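Long-range contacts in hypothetical protein (Bacteroides fragilis, PDB 4JX0), which is of unknown function but binds magnesium ions and joins an N-terminal BT_3987-like domain to a region assigned to the F5/F8 type C family: residues L40-N45 with R161-Y166; V83-E88 with M144-T149. One frame throughout, in Å; residues are numbered along the deposited sequence.

Contact 1: L40-N45 with R161-Y166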
loop_
_atom_site.group_PDB
_atom_site.type_symbol
_atom_site.label_atom_id
_atom_site.label_comp_id
_atom_site.label_asym_id
_atom_site.label_seq_id
_atom_site.Cartn_x
_atom_site.Cartn_y
_atom_site.Cartn_z
ATOM N N LEU A 40 -2.387 -23.537 -10.038
ATOM C CA LEU A 40 -1.797 -22.359 -9.411
ATOM C C LEU A 40 -1.569 -22.581 -7.902
ATOM O O LEU A 40 -2.500 -22.948 -7.174
ATOM C CB LEU A 40 -2.720 -21.132 -9.634
ATOM C CG LEU A 40 -2.242 -20.052 -10.581
ATOM C CD1 LEU A 40 -1.929 -20.605 -11.912
ATOM C CD2 LEU A 40 -3.318 -18.994 -10.747
ATOM N N GLY A 41 -0.345 -22.323 -7.452
ATOM C CA GLY A 41 0.030 -22.411 -6.045
ATOM C C GLY A 41 -0.150 -21.070 -5.354
ATOM O O GLY A 41 0.465 -20.082 -5.764
ATOM N N TYR A 42 -1.028 -21.002 -4.336
ATOM C CA TYR A 42 -1.269 -19.761 -3.594
ATOM C C TYR A 42 -1.942 -20.031 -2.258
ATOM O O TYR A 42 -2.774 -20.936 -2.157
ATOM C CB TYR A 42 -2.127 -18.769 -4.404
ATOM C CG TYR A 42 -3.480 -19.298 -4.827
ATOM C CD1 TYR A 42 -3.645 -19.939 -6.045
ATOM C CD2 TYR A 42 -4.608 -19.112 -4.032
ATOM C CE1 TYR A 42 -4.889 -20.422 -6.448
ATOM C CE2 TYR A 42 -5.856 -19.598 -4.418
ATOM C CZ TYR A 42 -5.988 -20.276 -5.619
ATOM O OH TYR A 42 -7.217 -20.726 -6.051
ATOM N N TYR A 43 -1.603 -19.226 -1.240
ATOM C CA TYR A 43 -2.208 -19.351 0.082
ATOM C C TYR A 43 -3.517 -18.567 0.128
ATOM O O TYR A 43 -3.600 -17.459 -0.403
ATOM C CB TYR A 43 -1.252 -18.853 1.168
ATOM C CG TYR A 43 0.033 -19.642 1.222
ATOM C CD1 TYR A 43 0.047 -20.958 1.671
ATOM C CD2 TYR A 43 1.237 -19.082 0.809
ATOM C CE1 TYR A 43 1.229 -21.695 1.718
ATOM C CE2 TYR A 43 2.430 -19.806 0.859
ATOM C CZ TYR A 43 2.421 -21.117 1.310
ATOM O OH TYR A 43 3.585 -21.854 1.367
ATOM N N GLY A 44 -4.524 -19.151 0.757
ATOM C CA GLY A 44 -5.821 -18.513 0.914
ATOM C C GLY A 44 -6.613 -18.407 -0.371
ATOM O O GLY A 44 -6.616 -19.341 -1.176
ATOM N N ASN A 45 -7.305 -17.275 -0.555
ATOM C CA ASN A 45 -8.155 -17.028 -1.725
ATOM C C ASN A 45 -7.345 -16.572 -2.942
ATOM O O ASN A 45 -6.276 -15.976 -2.776
ATOM C CB ASN A 45 -9.215 -15.958 -1.395
ATOM C CG ASN A 45 -10.245 -16.387 -0.380
ATOM O OD1 ASN A 45 -10.516 -17.575 -0.185
ATOM N ND2 ASN A 45 -10.899 -15.421 0.247
ATOM N N ARG A 161 -9.419 -28.442 -12.420
ATOM C CA ARG A 161 -10.741 -27.807 -12.515
ATOM C C ARG A 161 -10.751 -26.515 -11.679
ATOM O O ARG A 161 -11.023 -25.431 -12.203
ATOM C CB ARG A 161 -11.849 -28.792 -12.064
ATOM C CG ARG A 161 -12.055 -29.936 -13.058
ATOM C CD ARG A 161 -12.769 -31.142 -12.480
ATOM N NE ARG A 161 -12.819 -32.240 -13.451
ATOM C CZ ARG A 161 -13.381 -33.431 -13.240
ATOM N NH1 ARG A 161 -13.961 -33.704 -12.073
ATOM N NH2 ARG A 161 -13.368 -34.357 -14.192
ATOM N N THR A 162 -10.364 -26.648 -10.404
ATOM C CA THR A 162 -10.216 -25.553 -9.448
ATOM C C THR A 162 -8.751 -25.096 -9.432
ATOM O O THR A 162 -7.910 -25.772 -10.016
ATOM C CB THR A 162 -10.652 -26.049 -8.077
ATOM O OG1 THR A 162 -9.888 -27.215 -7.766
ATOM C CG2 THR A 162 -12.132 -26.382 -8.028
ATOM N N ARG A 163 -8.442 -23.973 -8.765
ATOM C CA ARG A 163 -7.083 -23.412 -8.649
ATOM C C ARG A 163 -6.398 -23.190 -10.029
ATOM O O ARG A 163 -5.196 -23.397 -10.160
ATOM C CB ARG A 163 -6.194 -24.279 -7.730
ATOM C CG ARG A 163 -6.688 -24.296 -6.299
ATOM C CD ARG A 163 -5.808 -25.083 -5.352
ATOM N NE ARG A 163 -6.170 -24.846 -3.949
ATOM C CZ ARG A 163 -5.815 -23.785 -3.227
ATOM N NH1 ARG A 163 -5.065 -22.826 -3.763
ATOM N NH2 ARG A 163 -6.202 -23.677 -1.960
ATOM N N SER A 164 -7.167 -22.757 -11.042
ATOM C CA SER A 164 -6.657 -22.460 -12.388
ATOM C C SER A 164 -6.833 -20.983 -12.777
ATOM O O SER A 164 -6.324 -20.585 -13.827
ATOM C CB SER A 164 -7.362 -23.329 -13.426
ATOM O OG SER A 164 -8.771 -23.151 -13.407
ATOM N N SER A 165 -7.557 -20.181 -11.961
ATOM C CA SER A 165 -7.805 -18.768 -12.244
ATOM C C SER A 165 -7.495 -17.903 -11.022
ATOM O O SER A 165 -7.520 -18.393 -9.884
ATOM C CB SER A 165 -9.249 -18.560 -12.687
ATOM O OG SER A 165 -10.166 -19.098 -11.747
ATOM N N TYR A 166 -7.177 -16.623 -11.271
ATOM C CA TYR A 166 -6.826 -15.653 -10.231
ATOM C C TYR A 166 -7.451 -14.290 -10.514
ATOM O O TYR A 166 -7.644 -13.933 -11.677
ATOM C CB TYR A 166 -5.305 -15.512 -10.144
ATOM C CG TYR A 166 -4.807 -15.078 -8.789
ATOM C CD1 TYR A 166 -4.704 -13.736 -8.463
ATOM C CD2 TYR A 166 -4.363 -16.003 -7.863
ATOM C CE1 TYR A 166 -4.214 -13.330 -7.228
ATOM C CE2 TYR A 166 -3.841 -15.607 -6.638
ATOM C CZ TYR A 166 -3.767 -14.270 -6.321
ATOM O OH TYR A 166 -3.294 -13.931 -5.081
#

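Contact 2: V83-E88 with M144-T149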
loop_
_atom_site.group_PDB
_atom_site.type_symbol
_atom_site.label_atom_id
_atom_site.label_comp_id
_atom_site.label_asym_id
_atom_site.label_seq_id
_atom_site.Cartn_x
_atom_site.Cartn_y
_atom_site.Cartn_z
ATOM N N VAL A 83 3.971 -23.296 -19.647
ATOM C CA VAL A 83 2.771 -22.723 -19.032
ATOM C C VAL A 83 2.809 -21.204 -19.113
ATOM O O VAL A 83 3.881 -20.601 -19.153
ATOM C CB VAL A 83 2.577 -23.180 -17.568
ATOM C CG1 VAL A 83 2.177 -24.647 -17.511
ATOM C CG2 VAL A 83 3.822 -22.919 -16.708
ATOM N N ASN A 84 1.632 -20.584 -19.119
ATOM C CA ASN A 84 1.515 -19.127 -19.169
ATOM C C ASN A 84 0.157 -18.688 -18.667
ATOM O O ASN A 84 -0.746 -19.515 -18.573
ATOM C CB ASN A 84 1.742 -18.615 -20.610
ATOM C CG ASN A 84 2.277 -17.182 -20.695
ATOM O OD1 ASN A 84 2.188 -16.378 -19.746
ATOM N ND2 ASN A 84 2.848 -16.828 -21.836
ATOM N N LEU A 85 0.010 -17.392 -18.340
ATOM C CA LEU A 85 -1.272 -16.818 -17.927
ATOM C C LEU A 85 -1.875 -16.021 -19.066
ATOM O O LEU A 85 -1.158 -15.536 -19.940
ATOM C CB LEU A 85 -1.100 -15.894 -16.720
ATOM C CG LEU A 85 -0.849 -16.567 -15.396
ATOM C CD1 LEU A 85 -0.259 -15.589 -14.423
ATOM C CD2 LEU A 85 -2.124 -17.182 -14.829
HETATM N N MSE A 86 -3.184 -15.850 -19.042
HETATM C CA MSE A 86 -3.851 -15.027 -20.042
HETATM C C MSE A 86 -4.981 -14.276 -19.387
HETATM O O MSE A 86 -5.521 -14.730 -18.384
HETATM C CB MSE A 86 -4.332 -15.859 -21.239
HETATM C CG MSE A 86 -5.520 -16.752 -20.960
HETATM SE SE MSE A 86 -6.261 -17.347 -22.629
HETATM C CE MSE A 86 -7.348 -15.746 -23.085
ATOM N N LYS A 87 -5.322 -13.123 -19.949
ATOM C CA LYS A 87 -6.378 -12.275 -19.424
ATOM C C LYS A 87 -7.706 -12.757 -19.958
ATOM O O LYS A 87 -7.981 -12.593 -21.143
ATOM C CB LYS A 87 -6.114 -10.810 -19.810
ATOM C CG LYS A 87 -7.092 -9.807 -19.228
ATOM C CD LYS A 87 -6.613 -8.394 -19.522
ATOM C CE LYS A 87 -7.703 -7.358 -19.443
ATOM N NZ LYS A 87 -8.275 -7.228 -18.080
ATOM N N GLU A 88 -8.512 -13.390 -19.098
ATOM C CA GLU A 88 -9.843 -13.857 -19.461
ATOM C C GLU A 88 -10.836 -13.019 -18.666
ATOM O O GLU A 88 -11.135 -13.326 -17.512
ATOM C CB GLU A 88 -9.992 -15.370 -19.210
ATOM C CG GLU A 88 -11.294 -15.961 -19.742
ATOM C CD GLU A 88 -11.481 -15.862 -21.244
ATOM O OE1 GLU A 88 -10.865 -16.668 -21.978
ATOM O OE2 GLU A 88 -12.233 -14.965 -21.689
HETATM N N MSE A 144 -9.395 -7.277 -12.752
HETATM C CA MSE A 144 -9.078 -8.198 -13.829
HETATM C C MSE A 144 -8.983 -9.625 -13.344
HETATM O O MSE A 144 -8.654 -9.879 -12.179
HETATM C CB MSE A 144 -7.783 -7.818 -14.538
HETATM C CG MSE A 144 -6.560 -7.813 -13.649
HETATM SE SE MSE A 144 -4.966 -7.581 -14.719
HETATM C CE MSE A 144 -4.817 -9.298 -15.387
ATOM N N ALA A 145 -9.262 -10.553 -14.268
ATOM C CA ALA A 145 -9.198 -11.986 -14.033
ATOM C C ALA A 145 -8.228 -12.596 -15.021
ATOM O O ALA A 145 -8.163 -12.161 -16.175
ATOM C CB ALA A 145 -10.578 -12.603 -14.182
ATOM N N ILE A 146 -7.456 -13.584 -14.559
ATOM C CA ILE A 146 -6.454 -14.278 -15.373
ATOM C C ILE A 146 -6.604 -15.779 -15.194
ATOM O O ILE A 146 -6.986 -16.222 -14.105
ATOM C CB ILE A 146 -5.003 -13.819 -15.042
ATOM C CG1 ILE A 146 -4.779 -13.670 -13.530
ATOM C CG2 ILE A 146 -4.708 -12.527 -15.764
ATOM C CD1 ILE A 146 -3.346 -13.794 -13.074
ATOM N N LYS A 147 -6.330 -16.559 -16.260
ATOM C CA LYS A 147 -6.427 -18.018 -16.192
ATOM C C LYS A 147 -5.135 -18.651 -16.654
ATOM O O LYS A 147 -4.453 -18.110 -17.526
ATOM C CB LYS A 147 -7.629 -18.574 -16.993
ATOM C CG LYS A 147 -7.584 -18.381 -18.503
ATOM C CD LYS A 147 -8.813 -19.016 -19.149
ATOM C CE LYS A 147 -8.800 -18.936 -20.660
ATOM N NZ LYS A 147 -10.028 -19.518 -21.271
ATOM N N LEU A 148 -4.807 -19.808 -16.062
ATOM C CA LEU A 148 -3.610 -20.565 -16.408
ATOM C C LEU A 148 -3.852 -21.357 -17.693
ATOM O O LEU A 148 -4.957 -21.878 -17.901
ATOM C CB LEU A 148 -3.251 -21.503 -15.246
ATOM C CG LEU A 148 -1.977 -22.312 -15.388
ATOM C CD1 LEU A 148 -0.751 -21.428 -15.361
ATOM C CD2 LEU A 148 -1.896 -23.370 -14.323
ATOM N N THR A 149 -2.825 -21.437 -18.561
ATOM C CA THR A 149 -2.907 -22.153 -19.840
ATOM C C THR A 149 -1.663 -22.998 -20.076
ATOM O O THR A 149 -0.629 -22.742 -19.473
ATOM C CB THR A 149 -3.078 -21.154 -21.004
ATOM O OG1 THR A 149 -1.889 -20.374 -21.157
ATOM C CG2 THR A 149 -4.272 -20.242 -20.826
#

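Contact 1: L40-N45 with R161-Y166
Y42 points toward the other segment, and chi1 of 58° sets its CG between the backbone N and the carbonyl carbon; its ring lies between R163 and Y166. In R163, CG lies anti to the carbonyl carbon, the chain runs extended from CG to NE, and a turn at chi4 (-80°) then sets CZ over one face of that ring.

One aromatic ring thus serves two different partners. Above the first face R163 makes a cation-pi contact, its CZ 4.6 Å from the centroid of the Y42 ring. NH1 comes nearest, displaced toward the phenolic rim, 3.3 Å from Y42 CZ, and also gives a weak, bent hydrogen bond to Y42 O. Against the opposite face Y166 presents an edge in a T-shaped pair, its CE2 4.1 Å from Y42 CG and the planes 88° apart. L40 completes the cluster, laying CD2 4.1 Å from Y166 CB, and its backbone N donates a nearly straight hydrogen bond of 2.8 Å to R163 O.

Outside the segments, R163 NE forms a salt bridge with D24 of helix 23-31, while Y166 OH bonds to T48 OG1 and its ring meets F69 edge-to-face. The contact ties the end of strand 36-41, which pairs with strand 66-73 through G41 and K70, to the turn entering strand 165-174; R161 and T162 touch helix 23-31 at I31 and Q28 respectively, and strand 165-174 runs beside strand 142-150.

Contact 2: V83-E88 with M144-T149
K147 lies between M86 and E88, and all three side chains point the same way from the pair of antiparallel strands. The lysine chain is extended beyond CG and runs alongside M86, a selenomethionine whose SE comes within 3.6 Å of K147 CE. On its other flank it follows E88: the methylenes of the glutamate lie beside K147 CD, and the bend at chi2 of E88 directs the carboxylate to the lysine tip. There K147 NZ closes a salt bridge of 3.1 Å to E88 OE1, met on the anti side of the carboxylate and somewhat out of its plane. T149 extends the row, its CG2 3.7 Å from M86 CG, with the two side chains crossing at about a right angle.

Side chains alternate between two faces: N84, M86, K147 and T149 on one, L85, I146, L148 and K87 on the other, mostly apolar one. On the latter, L85 and I146 cross obliquely, CD1 to CD1 at 3.8 Å, and L148 and V83 continue the apolar surface. At its far end K87 crosses M144 with NZ near M144 CB, although the ammonium is held chiefly by D89.

N84 with T149 and M86 with K147 are the hydrogen-bonded pairs, alternating with the non-hydrogen-bonded L85-L148 and K87-I146. N84 O is gripped twice: T149 N reaches it at 2.8 Å, and T149 OG1 at 3.0 Å from above the carbonyl plane. The E88 N to A145 O bond that ends the series is weak.

L85 and I146 meet F69, and L148 meets V71, of strand 66-73; L85 also meets V126 of strand 123-130. This packing of the apolar face is consistent with the immunoglobulin-like sandwich of the E-set clan to which this N-terminal domain is assigned.

The two contacts show how place in a beta fold sets chemistry. Contact 2 joins adjacent strands of the sheet, so regular backbone bonding carries it, with one mostly buried, largely aliphatic face and a more exposed, mixed one that includes a salt bridge. Contact 1 joins strand ends and turns that are not neighbours in the sheet order; it has one straight backbone bond, besides a weak one from the R163 side chain, and aromatic and cationic side chains do most of the work, only L40 and Y166 being buried. Strand 142-150 connects them: S164 O and Y166 N pair with L148 N and I146 O, and L40 CD1 packs on L148 CD2, extending the apolar interior into contact 1.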